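Local coordinates for transcriptional regulator (Vibrio virus VP882, PDB 7DWM), which binds the signal molecule 3,5-dimethylpyrazin-2-ol in a PAS-type domain and probably regulates transcription by binding DNA through a LuxR-type helix-turn-helix domain, at residues L127-T130 / A131-E135; N207-E210 / L211-A215; A195-R198 / I199-F203; Q77-L80 / V81-G84. All coordinates share one frame; numbering follows the deposited sequence.

Contact 1: L127-T130 / A131-E135; sequences LTDT and AGRIE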
ATOM      1  N   LEU A 127       7.852   4.268  -5.462  1.00 81.80           N
ATOM      2  CA  LEU A 127       6.718   3.530  -6.000  1.00 64.57           C
ATOM      3  C   LEU A 127       6.791   3.288  -7.503  1.00 72.17           C
ATOM      4  O   LEU A 127       6.055   2.434  -8.005  1.00 85.86           O
ATOM      5  CB  LEU A 127       5.413   4.252  -5.661  1.00 58.50           C
ATOM      6  CG  LEU A 127       5.003   4.157  -4.191  1.00 79.33           C
ATOM      7  CD1 LEU A 127       3.506   4.329  -4.060  1.00 83.99           C
ATOM      8  CD2 LEU A 127       5.450   2.832  -3.578  1.00 72.91           C
ATOM      9  N   THR A 128       7.639   4.017  -8.233  1.00 79.46           N
ATOM     10  CA  THR A 128       7.602   3.975  -9.696  1.00 79.01           C
ATOM     11  C   THR A 128       7.874   2.576 -10.248  1.00 92.25           C
ATOM     12  O   THR A 128       7.068   2.033 -11.012  1.00100.30           O
ATOM     13  CB  THR A 128       8.621   4.969 -10.258  1.00 95.71           C
ATOM     14  OG1 THR A 128       9.941   4.547  -9.895  1.00102.51           O
ATOM     15  CG2 THR A 128       8.380   6.359  -9.693  1.00 70.08           C
ATOM     16  N   ASP A 129       9.012   1.979  -9.889  1.00105.45           N
ATOM     17  CA  ASP A 129       9.359   0.658 -10.416  1.00107.83           C
ATOM     18  C   ASP A 129       8.529  -0.447  -9.767  1.00118.18           C
ATOM     19  O   ASP A 129       8.042  -1.372 -10.444  1.00122.25           O
ATOM     20  CB  ASP A 129      10.855   0.394 -10.231  1.00122.81           C
ATOM     21  CG  ASP A 129      11.280   0.431  -8.775  1.00129.17           C
ATOM     22  OD1 ASP A 129      10.631   1.149  -7.984  1.00118.31           O
ATOM     23  OD2 ASP A 129      12.261  -0.259  -8.423  1.00131.10           O
ATOM     24  N   THR A 130       8.363  -0.367  -8.449  1.00 99.26           N
ATOM     25  CA  THR A 130       7.685  -1.433  -7.732  1.00112.09           C
ATOM     26  C   THR A 130       6.199  -1.474  -8.040  1.00110.09           C
ATOM     27  O   THR A 130       5.596  -2.541  -7.927  1.00115.13           O
ATOM     28  CB  THR A 130       7.908  -1.281  -6.228  1.00104.06           C
ATOM     29  OG1 THR A 130       7.253  -0.096  -5.762  1.00108.00           O
ATOM     30  CG2 THR A 130       9.397  -1.189  -5.921  1.00 99.66           C
ATOM     31  N   ALA A 131       5.604  -0.366  -8.486  1.00 98.41           N
ATOM     32  CA  ALA A 131       4.215  -0.415  -8.925  1.00102.87           C
ATOM     33  C   ALA A 131       4.048  -1.402 -10.072  1.00 98.79           C
ATOM     34  O   ALA A 131       3.194  -2.293 -10.018  1.00 98.70           O
ATOM     35  CB  ALA A 131       3.747   0.984  -9.333  1.00 89.59           C
ATOM     36  N   GLY A 132       4.895  -1.293 -11.098  1.00101.42           N
ATOM     37  CA  GLY A 132       4.832  -2.241 -12.198  1.00 97.39           C
ATOM     38  C   GLY A 132       5.200  -3.656 -11.789  1.00 95.37           C
ATOM     39  O   GLY A 132       4.564  -4.626 -12.229  1.00 91.77           O
ATOM     40  N   ARG A 133       6.210  -3.801 -10.921  1.00103.04           N
ATOM     41  CA  ARG A 133       6.600  -5.150 -10.503  1.00105.21           C
ATOM     42  C   ARG A 133       5.471  -5.853  -9.746  1.00 95.76           C
ATOM     43  O   ARG A 133       5.081  -6.987 -10.085  1.00105.47           O
ATOM     44  CB  ARG A 133       7.874  -5.089  -9.654  1.00103.08           C
ATOM     45  CG  ARG A 133       9.106  -4.622 -10.420  1.00105.30           C
ATOM     46  CD  ARG A 133      10.219  -4.125  -9.501  1.00112.78           C
ATOM     47  NE  ARG A 133      10.747  -5.177  -8.638  1.00111.35           N
ATOM     48  CZ  ARG A 133      11.291  -4.958  -7.444  1.00116.45           C
ATOM     49  NH1 ARG A 133      11.386  -3.721  -6.976  1.00119.14           N
ATOM     50  NH2 ARG A 133      11.747  -5.974  -6.723  1.00102.23           N
ATOM     51  N   ILE A 134       4.893  -5.181  -8.745  1.00 82.98           N
ATOM     52  CA  ILE A 134       3.787  -5.771  -7.996  1.00105.65           C
ATOM     53  C   ILE A 134       2.548  -5.917  -8.883  1.00 98.60           C
ATOM     54  O   ILE A 134       1.730  -6.807  -8.659  1.00103.90           O
ATOM     55  CB  ILE A 134       3.473  -4.983  -6.705  1.00106.46           C
ATOM     56  CG1 ILE A 134       4.607  -5.064  -5.675  1.00100.84           C
ATOM     57  CG2 ILE A 134       2.231  -5.514  -6.039  1.00 92.46           C
ATOM     58  CD1 ILE A 134       5.109  -3.717  -5.213  1.00101.85           C
ATOM     59  N   GLU A 135       2.387  -5.068  -9.905  1.00 90.93           N
ATOM     60  CA  GLU A 135       1.205  -5.223 -10.749  1.00109.94           C
ATOM     61  C   GLU A 135       1.285  -6.490 -11.588  1.00103.78           C
ATOM     62  O   GLU A 135       0.293  -7.226 -11.705  1.00103.50           O
ATOM     63  CB  GLU A 135       1.034  -4.009 -11.655  1.00111.02           C
ATOM     64  CG  GLU A 135      -0.184  -4.121 -12.550  1.00109.25           C
ATOM     65  CD  GLU A 135       0.075  -3.624 -13.956  1.00119.07           C
ATOM     66  OE1 GLU A 135      -0.745  -2.837 -14.466  1.00118.72           O
ATOM     67  OE2 GLU A 135       1.093  -4.024 -14.556  1.00121.80           O
TER
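R133 leaves the helix with CG beside its own backbone N (chi1 -66°) and then bends at chi3 (64°). This fold in the chain brings NH1 beside D129 and T130. D129 holds CG between its backbone N and carbonyl carbon (chi1 60°), so that its carboxylate runs alongside the arginine chain and points the same way. The resulting salt bridge is long, with OD2 of D129 3.9 Å from NH1 of R133 and the two flat groups markedly inclined to each other. Nearer to NH1 lies the methyl CG2 of T130, at 3.4 Å. The other carboxylate oxygen of D129, OD1, makes a weak bond to the amide N of T130 at 2.8 Å. One turn on, CD1 of I134 comes within 3.8 Å of CB of T130. Ordinary helical bonds run beneath, among them I134 N to T130 O at 2.9 Å.

The hydroxyl OG1 of T130 bonds to the carbonyl of D126, and T130 packs on I89 of the second subunit. L237 of that subunit lies against both R133 and I134, and its I134 against L127. The polar grip between D129 and R133 is therefore probably modest electrostatic help, whereas packing by L127, T130, R133 and I134 joins helix 127-139, which follows the PAS sheet, to the dimer partner.

Contact 2: N207-E210 / L211-A215; sequences NKRE and LIDMA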
ATOM      1  N   ASN A 207     -19.736  -2.870 -27.382  1.00 71.40           N
ATOM      2  CA  ASN A 207     -20.587  -2.128 -26.463  1.00 68.55           C
ATOM      3  C   ASN A 207     -19.777  -1.760 -25.225  1.00 69.59           C
ATOM      4  O   ASN A 207     -18.597  -2.103 -25.101  1.00 64.71           O
ATOM      5  CB  ASN A 207     -21.842  -2.933 -26.105  1.00 65.45           C
ATOM      6  CG  ASN A 207     -21.523  -4.342 -25.636  1.00 66.14           C
ATOM      7  OD1 ASN A 207     -20.434  -4.616 -25.133  1.00 79.90           O
ATOM      8  ND2 ASN A 207     -22.476  -5.250 -25.811  1.00 88.24           N
ATOM      9  N   LYS A 208     -20.434  -1.049 -24.303  1.00 72.25           N
ATOM     10  CA  LYS A 208     -19.773  -0.605 -23.078  1.00 58.42           C
ATOM     11  C   LYS A 208     -19.235  -1.783 -22.274  1.00 60.61           C
ATOM     12  O   LYS A 208     -18.158  -1.693 -21.674  1.00 65.92           O
ATOM     13  CB  LYS A 208     -20.733   0.230 -22.236  1.00 52.36           C
ATOM     14  CG  LYS A 208     -20.799   1.686 -22.651  1.00 39.63           C
ATOM     15  CD  LYS A 208     -21.972   2.385 -21.993  1.00 60.31           C
ATOM     16  CE  LYS A 208     -22.326   3.667 -22.722  1.00 61.60           C
ATOM     17  NZ  LYS A 208     -23.278   4.497 -21.936  1.00 87.36           N
ATOM     18  N   ARG A 209     -19.982  -2.888 -22.229  1.00 68.75           N
ATOM     19  CA  ARG A 209     -19.562  -4.017 -21.406  1.00 60.09           C
ATOM     20  C   ARG A 209     -18.332  -4.693 -22.001  1.00 58.50           C
ATOM     21  O   ARG A 209     -17.400  -5.066 -21.273  1.00 63.97           O
ATOM     22  CB  ARG A 209     -20.722  -5.007 -21.273  1.00 63.93           C
ATOM     23  CG  ARG A 209     -20.363  -6.330 -20.633  1.00 74.66           C
ATOM     24  CD  ARG A 209     -21.314  -7.430 -21.067  1.00 71.54           C
ATOM     25  NE  ARG A 209     -21.374  -8.511 -20.089  1.00 88.98           N
ATOM     26  CZ  ARG A 209     -22.504  -9.048 -19.642  1.00 81.08           C
ATOM     27  NH1 ARG A 209     -22.467 -10.028 -18.749  1.00 87.41           N
ATOM     28  NH2 ARG A 209     -23.672  -8.609 -20.092  1.00 93.23           N
ATOM     29  N   GLU A 210     -18.296  -4.820 -23.329  1.00 75.67           N
ATOM     30  CA  GLU A 210     -17.091  -5.309 -23.987  1.00 74.09           C
ATOM     31  C   GLU A 210     -15.929  -4.346 -23.782  1.00 74.25           C
ATOM     32  O   GLU A 210     -14.776  -4.774 -23.666  1.00 67.32           O
ATOM     33  CB  GLU A 210     -17.349  -5.533 -25.475  1.00 72.44           C
ATOM     34  CG  GLU A 210     -16.451  -6.590 -26.096  1.00 88.67           C
ATOM     35  CD  GLU A 210     -16.768  -6.834 -27.555  1.00 91.92           C
ATOM     36  OE1 GLU A 210     -17.638  -6.123 -28.096  1.00 98.26           O
ATOM     37  OE2 GLU A 210     -16.150  -7.734 -28.162  1.00106.59           O
ATOM     38  N   LEU A 211     -16.212  -3.041 -23.739  1.00 68.99           N
ATOM     39  CA  LEU A 211     -15.165  -2.061 -23.463  1.00 58.42           C
ATOM     40  C   LEU A 211     -14.574  -2.268 -22.076  1.00 62.42           C
ATOM     41  O   LEU A 211     -13.351  -2.249 -21.902  1.00 71.25           O
ATOM     42  CB  LEU A 211     -15.715  -0.641 -23.603  1.00 47.65           C
ATOM     43  CG  LEU A 211     -14.825   0.468 -23.029  1.00 48.01           C
ATOM     44  CD1 LEU A 211     -13.474   0.503 -23.733  1.00 53.79           C
ATOM     45  CD2 LEU A 211     -15.509   1.827 -23.107  1.00 39.20           C
ATOM     46  N   ILE A 212     -15.433  -2.443 -21.069  1.00 63.80           N
ATOM     47  CA  ILE A 212     -14.955  -2.698 -19.712  1.00 58.24           C
ATOM     48  C   ILE A 212     -14.094  -3.953 -19.682  1.00 72.57           C
ATOM     49  O   ILE A 212     -13.004  -3.967 -19.097  1.00 80.61           O
ATOM     50  CB  ILE A 212     -16.138  -2.801 -18.733  1.00 66.78           C
ATOM     51  CG1 ILE A 212     -16.784  -1.427 -18.535  1.00 57.65           C
ATOM     52  CG2 ILE A 212     -15.679  -3.381 -17.399  1.00 43.44           C
ATOM     53  CD1 ILE A 212     -16.005  -0.513 -17.617  1.00 60.15           C
ATOM     54  N   ASP A 213     -14.563  -5.024 -20.328  1.00 66.86           N
ATOM     55  CA  ASP A 213     -13.813  -6.278 -20.310  1.00 63.58           C
ATOM     56  C   ASP A 213     -12.456  -6.120 -20.992  1.00 73.72           C
ATOM     57  O   ASP A 213     -11.419  -6.531 -20.450  1.00 77.89           O
ATOM     58  CB  ASP A 213     -14.630  -7.382 -20.978  1.00 70.96           C
ATOM     59  CG  ASP A 213     -15.737  -7.907 -20.086  1.00 67.31           C
ATOM     60  OD1 ASP A 213     -15.572  -7.881 -18.847  1.00 57.50           O
ATOM     61  OD2 ASP A 213     -16.774  -8.344 -20.628  1.00 61.76           O
ATOM     62  N   MET A 214     -12.444  -5.519 -22.183  1.00 64.00           N
ATOM     63  CA  MET A 214     -11.200  -5.319 -22.919  1.00 62.00           C
ATOM     64  C   MET A 214     -10.221  -4.461 -22.126  1.00 71.21           C
ATOM     65  O   MET A 214      -9.035  -4.794 -22.016  1.00 74.03           O
ATOM     66  CB  MET A 214     -11.497  -4.678 -24.276  1.00 60.71           C
ATOM     67  CG  MET A 214     -11.897  -5.662 -25.360  1.00 55.58           C
ATOM     68  SD  MET A 214     -12.283  -4.815 -26.902  1.00 75.24           S
ATOM     69  CE  MET A 214     -13.215  -6.076 -27.765  1.00 89.50           C
ATOM     70  N   ALA A 215     -10.698  -3.343 -21.572  1.00 64.04           N
ATOM     71  CA  ALA A 215      -9.814  -2.451 -20.831  1.00 64.62           C
ATOM     72  C   ALA A 215      -9.264  -3.122 -19.580  1.00 68.90           C
ATOM     73  O   ALA A 215      -8.082  -2.964 -19.253  1.00 69.21           O
ATOM     74  CB  ALA A 215     -10.552  -1.163 -20.469  1.00 64.56           C
TER
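The side chains of E210 and M214, one helical turn apart, meet where the methyl CE of M214 lies across the carboxylate end of E210, 3.4 Å from OE2. Both chains run extended beyond CG, and they pass each other at a slant. OE1 of E210 is satisfied by the backbone N of G206. N207, at the N-cap, turns its side chain over the first turn, where OD1 takes the amide hydrogen of E210 at 2.8 Å with the donor nearly along the C=O axis and an N-H...O angle of 162°. The backbone N of E210, which has no helical carbonyl behind it, is thus satisfied.

Further on, carbonyls do the work. N207 O accepts from L211 N and K208 O from I212 N, each at 2.9 Å, while R209 O receives D213 N at 3.0 Å. R209 and D213 lie side by side, yet NE of R209 stays 4.6 Å from OD2 of D213, too far to pair. Their common partner is Y221 of the second subunit, whose OH bonds to OD2 of D213 and, weakly, to NE of R209. K208 sends NZ to a salt bridge with E193. L211 and A215 settle against F203 of helix 189-203. I212, separately, packs on Y221 of the second subunit. An asparagine-capped last helix with one face on the preceding helix and another on the partner subunit fits the fourth helix of LuxR-type helix-turn-helix domains, which commonly mediates dimer contacts.

Contact 3: A195-R198 / I199-F203; sequences AIER and IRNKF
E197 meets both R200 and N201 on the exposed flank of helix 189-203. Its chain starts opposite the backbone N (chi1 167°) and then turns sharply at chi2 (86°), which swings the carboxylate alongside the next turn. OE2 forms a salt bridge with NH1 of R200, approaching the edge of the guanidinium near its plane. The modelled distance of 2.5 Å is doubtful in detail at this resolution, and the bond is weak, bent to 125°. OE1 of E197 has a weak, stretched bond to ND2 of N201 at 3.4 Å. R200 has a second hold through NE, which bonds to A205 O. This side is polar and only lightly fastened. R198 and K202 form a separate charged edge, each in a salt bridge with E165, and K202 also bonds to N160 O.

Opposite in character is the buried side, where CD1 of I199 lies over the carbonyl of A195, 3.4 Å from its O. The backbone is regular beneath, with R200 N bonded to I196 O at 2.9 Å.

In the LuxR-type domain, I196, I199 and F203 pack on helix 163-172, and I199 and R200 meet L211 of helix 208-217, which places this probable recognition helix between the two.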
ATOM      1  N   ALA A 195     -17.525  10.775 -25.966  1.00 50.07           N
ATOM      2  CA  ALA A 195     -16.188  10.345 -25.562  1.00 48.59           C
ATOM      3  C   ALA A 195     -16.130   8.834 -25.353  1.00 54.78           C
ATOM      4  O   ALA A 195     -15.165   8.176 -25.767  1.00 59.48           O
ATOM      5  CB  ALA A 195     -15.759  11.078 -24.292  1.00 38.24           C
ATOM      6  N   ILE A 196     -17.152   8.272 -24.703  1.00 54.40           N
ATOM      7  CA  ILE A 196     -17.202   6.828 -24.486  1.00 50.94           C
ATOM      8  C   ILE A 196     -17.283   6.090 -25.814  1.00 54.92           C
ATOM      9  O   ILE A 196     -16.676   5.028 -25.988  1.00 53.14           O
ATOM     10  CB  ILE A 196     -18.378   6.459 -23.563  1.00 49.82           C
ATOM     11  CG1 ILE A 196     -18.167   7.047 -22.169  1.00 57.11           C
ATOM     12  CG2 ILE A 196     -18.531   4.946 -23.469  1.00 36.75           C
ATOM     13  CD1 ILE A 196     -19.358   6.879 -21.261  1.00 47.82           C
ATOM     14  N   GLU A 197     -18.049   6.629 -26.764  1.00 59.72           N
ATOM     15  CA  GLU A 197     -18.135   6.006 -28.081  1.00 52.48           C
ATOM     16  C   GLU A 197     -16.767   5.960 -28.753  1.00 66.50           C
ATOM     17  O   GLU A 197     -16.372   4.929 -29.314  1.00 62.16           O
ATOM     18  CB  GLU A 197     -19.139   6.762 -28.951  1.00 62.92           C
ATOM     19  CG  GLU A 197     -19.077   6.405 -30.426  1.00 63.19           C
ATOM     20  CD  GLU A 197     -19.930   5.199 -30.771  1.00 75.98           C
ATOM     21  OE1 GLU A 197     -19.935   4.791 -31.951  1.00 91.66           O
ATOM     22  OE2 GLU A 197     -20.596   4.662 -29.861  1.00 79.42           O
ATOM     23  N   ARG A 198     -16.012   7.059 -28.670  1.00 50.55           N
ATOM     24  CA  ARG A 198     -14.709   7.075 -29.328  1.00 55.87           C
ATOM     25  C   ARG A 198     -13.711   6.162 -28.618  1.00 62.61           C
ATOM     26  O   ARG A 198     -12.898   5.498 -29.272  1.00 66.48           O
ATOM     27  CB  ARG A 198     -14.171   8.504 -29.403  1.00 50.43           C
ATOM     28  CG  ARG A 198     -14.711   9.287 -30.587  1.00 45.15           C
ATOM     29  CD  ARG A 198     -14.031  10.635 -30.730  1.00 52.37           C
ATOM     30  NE  ARG A 198     -14.903  11.727 -30.313  1.00 56.41           N
ATOM     31  CZ  ARG A 198     -14.943  12.219 -29.080  1.00 80.79           C
ATOM     32  NH1 ARG A 198     -15.771  13.214 -28.792  1.00 77.96           N
ATOM     33  NH2 ARG A 198     -14.154  11.720 -28.136  1.00 54.27           N
ATOM     34  N   ILE A 199     -13.794   6.070 -27.288  1.00 52.63           N
ATOM     35  CA  ILE A 199     -12.947   5.126 -26.556  1.00 56.65           C
ATOM     36  C   ILE A 199     -13.271   3.693 -26.958  1.00 64.33           C
ATOM     37  O   ILE A 199     -12.379   2.896 -27.284  1.00 67.89           O
ATOM     38  CB  ILE A 199     -13.112   5.318 -25.038  1.00 50.92           C
ATOM     39  CG1 ILE A 199     -12.536   6.656 -24.588  1.00 50.77           C
ATOM     40  CG2 ILE A 199     -12.457   4.171 -24.283  1.00 45.04           C
ATOM     41  CD1 ILE A 199     -13.079   7.112 -23.252  1.00 47.06           C
ATOM     42  N   ARG A 200     -14.559   3.343 -26.915  1.00 71.19           N
ATOM     43  CA  ARG A 200     -15.025   2.025 -27.328  1.00 68.78           C
ATOM     44  C   ARG A 200     -14.495   1.653 -28.706  1.00 71.77           C
ATOM     45  O   ARG A 200     -13.966   0.554 -28.908  1.00 60.98           O
ATOM     46  CB  ARG A 200     -16.553   2.002 -27.311  1.00 67.26           C
ATOM     47  CG  ARG A 200     -17.156   0.640 -27.083  1.00 81.78           C
ATOM     48  CD  ARG A 200     -18.577   0.602 -27.609  1.00 85.85           C
ATOM     49  NE  ARG A 200     -18.615   0.491 -29.064  1.00 92.32           N
ATOM     50  CZ  ARG A 200     -19.327   1.286 -29.855  1.00 93.58           C
ATOM     51  NH1 ARG A 200     -20.067   2.255 -29.334  1.00 85.53           N
ATOM     52  NH2 ARG A 200     -19.301   1.111 -31.170  1.00 97.89           N
ATOM     53  N   ASN A 201     -14.630   2.565 -29.673  1.00 66.86           N
ATOM     54  CA  ASN A 201     -14.182   2.256 -31.026  1.00 69.42           C
ATOM     55  C   ASN A 201     -12.667   2.120 -31.094  1.00 64.59           C
ATOM     56  O   ASN A 201     -12.149   1.291 -31.852  1.00 69.72           O
ATOM     57  CB  ASN A 201     -14.685   3.315 -32.003  1.00 61.73           C
ATOM     58  CG  ASN A 201     -16.104   3.044 -32.457  1.00 88.79           C
ATOM     59  OD1 ASN A 201     -16.579   1.910 -32.385  1.00 82.35           O
ATOM     60  ND2 ASN A 201     -16.789   4.082 -32.920  1.00 75.95           N
ATOM     61  N   LYS A 202     -11.936   2.923 -30.315  1.00 66.31           N
ATOM     62  CA  LYS A 202     -10.487   2.759 -30.270  1.00 45.95           C
ATOM     63  C   LYS A 202     -10.099   1.391 -29.721  1.00 63.11           C
ATOM     64  O   LYS A 202      -9.094   0.813 -30.150  1.00 73.80           O
ATOM     65  CB  LYS A 202      -9.858   3.877 -29.439  1.00 49.82           C
ATOM     66  CG  LYS A 202      -9.652   5.159 -30.224  1.00 64.95           C
ATOM     67  CD  LYS A 202      -8.995   6.245 -29.392  1.00 55.16           C
ATOM     68  CE  LYS A 202      -8.992   7.562 -30.151  1.00 49.06           C
ATOM     69  NZ  LYS A 202      -8.238   8.632 -29.445  1.00 55.24           N
ATOM     70  N   PHE A 203     -10.876   0.860 -28.776  1.00 81.33           N
ATOM     71  CA  PHE A 203     -10.617  -0.483 -28.268  1.00 66.83           C
ATOM     72  C   PHE A 203     -11.090  -1.571 -29.222  1.00 59.69           C
ATOM     73  O   PHE A 203     -10.648  -2.719 -29.102  1.00 58.92           O
ATOM     74  CB  PHE A 203     -11.291  -0.682 -26.910  1.00 68.88           C
ATOM     75  CG  PHE A 203     -10.453  -0.240 -25.749  1.00 54.09           C
ATOM     76  CD1 PHE A 203      -9.767  -1.164 -24.979  1.00 50.49           C
ATOM     77  CD2 PHE A 203     -10.350   1.103 -25.427  1.00 46.03           C
ATOM     78  CE1 PHE A 203      -8.995  -0.757 -23.907  1.00 56.60           C
ATOM     79  CE2 PHE A 203      -9.580   1.517 -24.357  1.00 51.06           C
ATOM     80  CZ  PHE A 203      -8.902   0.585 -23.595  1.00 59.58           C
TER

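Contact 4: Q77-L80 / V81-G84; sequences QDRL and VEQG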
ATOM      1  N   GLN A  77       2.626  18.771   7.548  1.00112.07           N
ATOM      2  CA  GLN A  77       2.427  17.356   7.825  1.00106.64           C
ATOM      3  C   GLN A  77       3.178  16.969   9.090  1.00108.27           C
ATOM      4  O   GLN A  77       2.617  16.346   9.998  1.00100.47           O
ATOM      5  CB  GLN A  77       2.894  16.518   6.630  1.00 96.60           C
ATOM      6  CG  GLN A  77       2.377  17.004   5.278  1.00 93.27           C
ATOM      7  CD  GLN A  77       3.269  16.584   4.122  1.00 89.36           C
ATOM      8  OE1 GLN A  77       4.313  15.960   4.320  1.00 85.10           O
ATOM      9  NE2 GLN A  77       2.862  16.928   2.903  1.00 76.55           N
ATOM     10  N   ASP A  78       4.432  17.417   9.192  1.00 99.81           N
ATOM     11  CA  ASP A  78       5.306  17.090  10.310  1.00103.31           C
ATOM     12  C   ASP A  78       4.739  17.475  11.668  1.00106.63           C
ATOM     13  O   ASP A  78       5.313  17.072  12.686  1.00106.90           O
ATOM     14  CB  ASP A  78       6.655  17.768  10.123  1.00 92.73           C
ATOM     15  CG  ASP A  78       7.549  17.009   9.190  1.00102.92           C
ATOM     16  OD1 ASP A  78       7.825  15.828   9.482  1.00101.31           O
ATOM     17  OD2 ASP A  78       7.964  17.586   8.161  1.00116.36           O
ATOM     18  N   ARG A  79       3.654  18.248  11.726  1.00102.78           N
ATOM     19  CA  ARG A  79       3.093  18.573  13.030  1.00103.93           C
ATOM     20  C   ARG A  79       1.801  17.818  13.322  1.00107.40           C
ATOM     21  O   ARG A  79       1.521  17.537  14.495  1.00119.69           O
ATOM     22  CB  ARG A  79       2.861  20.085  13.148  1.00 99.81           C
ATOM     23  CG  ARG A  79       4.050  20.924  12.672  1.00109.52           C
ATOM     24  CD  ARG A  79       4.959  21.300  13.832  1.00100.05           C
ATOM     25  NE  ARG A  79       5.997  20.295  14.046  1.00112.50           N
ATOM     26  CZ  ARG A  79       7.123  20.220  13.345  1.00104.07           C
ATOM     27  NH1 ARG A  79       8.008  19.269  13.609  1.00 90.92           N
ATOM     28  NH2 ARG A  79       7.370  21.098  12.383  1.00 97.27           N
ATOM     29  N   LEU A  80       1.103  17.337  12.287  1.00103.24           N
ATOM     30  CA  LEU A  80      -0.148  16.620  12.497  1.00111.50           C
ATOM     31  C   LEU A  80       0.085  15.147  12.742  1.00117.59           C
ATOM     32  O   LEU A  80      -0.786  14.473  13.299  1.00117.58           O
ATOM     33  CB  LEU A  80      -1.058  16.778  11.275  1.00111.68           C
ATOM     34  CG  LEU A  80      -2.097  17.898  11.378  1.00107.50           C
ATOM     35  CD1 LEU A  80      -3.314  17.683  10.427  1.00105.06           C
ATOM     36  CD2 LEU A  80      -2.511  18.127  12.836  1.00108.50           C
ATOM     37  N   VAL A  81       1.260  14.657  12.363  1.00117.04           N
ATOM     38  CA  VAL A  81       1.795  13.437  12.947  1.00116.95           C
ATOM     39  C   VAL A  81       2.084  13.628  14.432  1.00121.52           C
ATOM     40  O   VAL A  81       1.783  12.748  15.253  1.00125.31           O
ATOM     41  CB  VAL A  81       3.043  12.996  12.154  1.00112.27           C
ATOM     42  CG1 VAL A  81       4.048  14.122  12.044  1.00114.57           C
ATOM     43  CG2 VAL A  81       3.675  11.793  12.793  1.00112.79           C
ATOM     44  N   GLU A  82       2.687  14.763  14.806  1.00124.21           N
ATOM     45  CA  GLU A  82       3.193  14.905  16.168  1.00112.28           C
ATOM     46  C   GLU A  82       2.068  15.011  17.187  1.00115.63           C
ATOM     47  O   GLU A  82       2.236  14.592  18.339  1.00105.37           O
ATOM     48  CB  GLU A  82       4.132  16.109  16.270  1.00107.01           C
ATOM     49  CG  GLU A  82       5.602  15.746  16.035  1.00113.00           C
ATOM     50  CD  GLU A  82       6.419  16.912  15.511  1.00114.11           C
ATOM     51  OE1 GLU A  82       5.954  18.061  15.646  1.00103.82           O
ATOM     52  OE2 GLU A  82       7.520  16.684  14.964  1.00111.85           O
ATOM     53  N   GLN A  83       0.894  15.458  16.755  1.00120.85           N
ATOM     54  CA  GLN A  83      -0.235  15.522  17.713  1.00121.39           C
ATOM     55  C   GLN A  83      -1.025  14.214  17.653  1.00133.51           C
ATOM     56  O   GLN A  83      -2.241  14.265  17.893  1.00136.03           O
ATOM     57  CB  GLN A  83      -1.159  16.689  17.390  1.00116.67           C
ATOM     58  CG  GLN A  83      -0.619  18.027  17.850  1.00115.45           C
ATOM     59  CD  GLN A  83      -1.092  19.105  16.914  1.00124.81           C
ATOM     60  OE1 GLN A  83      -2.288  19.308  16.740  1.00132.42           O
ATOM     61  NE2 GLN A  83      -0.151  19.792  16.285  1.00121.58           N
ATOM     62  N   GLY A  84      -0.379  13.107  17.274  1.00133.21           N
ATOM     63  CA  GLY A  84      -1.087  11.812  17.223  1.00127.31           C
ATOM     64  C   GLY A  84      -0.166  10.604  17.285  1.00130.03           C
ATOM     65  O   GLY A  84       1.010  10.719  16.901  1.00125.07           O
TER
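The last turn of helix 71-80 runs out between Q77 and V81, whose amide N bonds to Q77 O at 3.2 Å, and a type I beta turn from V81 to G84 follows. Across this exit R79 and E82 lie alongside each other, pointing the same way. The arginine bends at both chi2 and chi3 (-95° and 90°), which folds its guanidinium back to present one side to the carboxylate. The salt bridge is side-on: NE reaches OE1 of E82 at 2.7 Å and NH1 reaches OE2 at 3.0 Å, both on the syn side of their oxygens. NH1 also has a weak bond to OE1. With two nitrogens on two oxygens and the planes 33° apart, the rotation of the arginine head is restrained. CB of D78 lies over the rim of one face of the guanidinium.

This helix end belongs to the PAS domain and borders its ligand pocket. The side chain of D78 comes within about 4 Å of bound 3,5-dimethylpyrazin-2-ol, forms salt bridges to the pocket lysines K31 and K107, and takes a hydrogen bond from T120, while OE1 of Q77 also bonds to K107. The buried V81 has CG1 3.3 Å from D78 O and packs on T120 of strand 119-126. At the exposed Q83, the backbone N bonds to R79 O at 3.1 Å, and OE1 passes CD2 of L80.

How the contacts relate
Along the chain the order is contact 4, contact 1, contact 3, contact 2. Contact 4 closes a helix within the PAS domain, near the ligand pocket, and contact 1 lies in helix 127-139, after strand 119-126; their centres stand 29 Å apart on opposite sides of the chain's centre. Contacts 3 and 2 occupy successive helices, 189-203 and 208-217, of the LuxR-type domain, with centres 10 Å apart, and they touch where F203 meets L211, M214 and A215. Contact 4 lies about 44 Å from contact 2 between centres. Contacts 1 and 2 both touch the second subunit, so the partner is met both at the helix following the ligand-binding PAS sheet and in the LuxR-type domain, which probably reads DNA.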